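Local coordinates for extracellular solute-binding protein, family 3 (Methylophaga aminisulfidivorans MP, PDB 5SV6) that is of unknown function but has a periplasmic binding protein-like architecture and is probably associated with a bacterial methanol dehydrogenase system, at residues P217-A220 with R221-S225. Residues are numbered along the deposited sequence; the frame is centred on the assembly and turned at random.
Sequences PEAA and RYVKS
Val223 N and Lys224 N reach back to the carbonyls of Ala219 and Ala220, giving two regular i to i+4 bonds in a short helix that is kinked just before them, at Arg221 and Tyr222. The bond from Lys224 N to Ala220 O (3.1 Å) is the straighter, at 166° about the hydrogen. Ala219 O is shared: Val223 N meets it almost in line with the carbonyl, while Tyr222 N, also 3.0 Å from Ala219 O, makes a weak i to i+3 bond bent to 126°.

At the kink, neither Arg221 N nor Tyr222 N makes the regular i to i+4 bond, and water takes over one of the two positions. A single molecule donates to Pro217 O and accepts from Arg221 N at 2.8 Å, so the opened turn is bridged and both backbone groups have a partner. A water inserted between an i carbonyl and an i+4 N-H is the textbook form of a solvated helix kink.

The kink also leaves Glu218 O beside the Tyr222 ring, whose edge it meets in plane, 3.4 Å from CE2. With CG anti to its own carbonyl carbon (chi1 -50°), the tyrosine ring lies back along the helix toward that oxygen, and Arg221 CG sits 3.5 Å above the centre of one ring face. Replacing the tyrosine with an alanine would probably leave Arg221 CG without the ring beneath it and open a gap next to Glu218 O.

Apolar contact is lighter, with Ala219 CB 4.3 Å from Val223 CG2.

Helix 216-224 follows directly on strand 211-215 of the main sheet. Ala219 and Val223 rest on Ile131 of strand 118-133, and Val223 also touches strand 230-234; Tyr222 touches Val201 of helix 197-206 as well as Met56 and Pro57 of a loop, while Arg221 forms a salt bridge with Glu286 of the C-terminal helix 276-286.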
# COMPACT_ATOMS: atom_id res chain seq x y z
N PRO A 217 1.04 -4.55 2.17
CA PRO A 217 2.41 -4.20 1.76
C PRO A 217 3.02 -3.01 2.52
O PRO A 217 4.25 -2.97 2.68
CB PRO A 217 2.25 -3.89 0.26
CG PRO A 217 1.13 -4.78 -0.16
CD PRO A 217 0.15 -4.74 1.00
N GLU A 218 2.19 -2.09 2.98
CA GLU A 218 2.64 -0.92 3.76
C GLU A 218 3.06 -1.30 5.17
O GLU A 218 3.89 -0.62 5.78
CB GLU A 218 1.49 0.07 3.91
CG GLU A 218 1.61 1.27 3.06
CD GLU A 218 0.28 1.98 2.90
OE1 GLU A 218 -0.50 2.04 3.89
OE2 GLU A 218 0.03 2.47 1.79
N ALA A 219 2.45 -2.35 5.71
CA ALA A 219 2.61 -2.67 7.12
C ALA A 219 3.59 -3.81 7.36
O ALA A 219 4.15 -3.91 8.45
CB ALA A 219 1.27 -3.00 7.76
N ALA A 220 3.80 -4.65 6.35
CA ALA A 220 4.41 -5.97 6.53
C ALA A 220 5.75 -5.99 7.26
O ALA A 220 5.93 -6.78 8.19
CB ALA A 220 4.51 -6.71 5.19
N ARG A 221 6.69 -5.15 6.84
CA ARG A 221 8.01 -5.17 7.46
C ARG A 221 7.94 -4.75 8.93
O ARG A 221 8.69 -5.26 9.77
CB ARG A 221 9.02 -4.32 6.68
CG ARG A 221 8.82 -2.81 6.75
CD ARG A 221 10.14 -2.10 6.41
NE ARG A 221 10.63 -2.44 5.07
CZ ARG A 221 11.82 -2.09 4.60
NH1 ARG A 221 12.67 -1.41 5.36
NH2 ARG A 221 12.18 -2.43 3.37
N TYR A 222 7.01 -3.85 9.25
CA TYR A 222 6.88 -3.32 10.60
C TYR A 222 6.16 -4.29 11.54
O TYR A 222 6.42 -4.31 12.75
CB TYR A 222 6.18 -1.95 10.58
CG TYR A 222 6.82 -1.02 9.57
CD1 TYR A 222 8.07 -0.47 9.80
CD2 TYR A 222 6.17 -0.71 8.37
CE1 TYR A 222 8.68 0.38 8.86
CE2 TYR A 222 6.77 0.15 7.43
CZ TYR A 222 8.02 0.69 7.69
OH TYR A 222 8.63 1.53 6.79
N VAL A 223 5.28 -5.10 10.98
CA VAL A 223 4.68 -6.19 11.74
C VAL A 223 5.75 -7.23 12.10
O VAL A 223 5.82 -7.70 13.23
CB VAL A 223 3.52 -6.87 10.98
CG1 VAL A 223 3.03 -8.09 11.76
CG2 VAL A 223 2.37 -5.88 10.77
N LYS A 224 6.61 -7.57 11.15
CA LYS A 224 7.71 -8.49 11.44
C LYS A 224 8.66 -7.97 12.52
O LYS A 224 9.00 -8.69 13.46
CB LYS A 224 8.49 -8.80 10.17
CG LYS A 224 9.68 -9.73 10.42
CD LYS A 224 10.37 -10.07 9.11
CE LYS A 224 9.36 -10.56 8.09
NZ LYS A 224 9.92 -10.53 6.71
N SER A 225 9.10 -6.72 12.40
CA SER A 225 10.05 -6.17 13.35
C SER A 225 9.41 -5.67 14.65
O SER A 225 10.09 -5.10 15.51
CB SER A 225 10.88 -5.06 12.70
OG SER A 225 10.07 -3.94 12.35
O HOH W 1 6.42 -3.73 4.39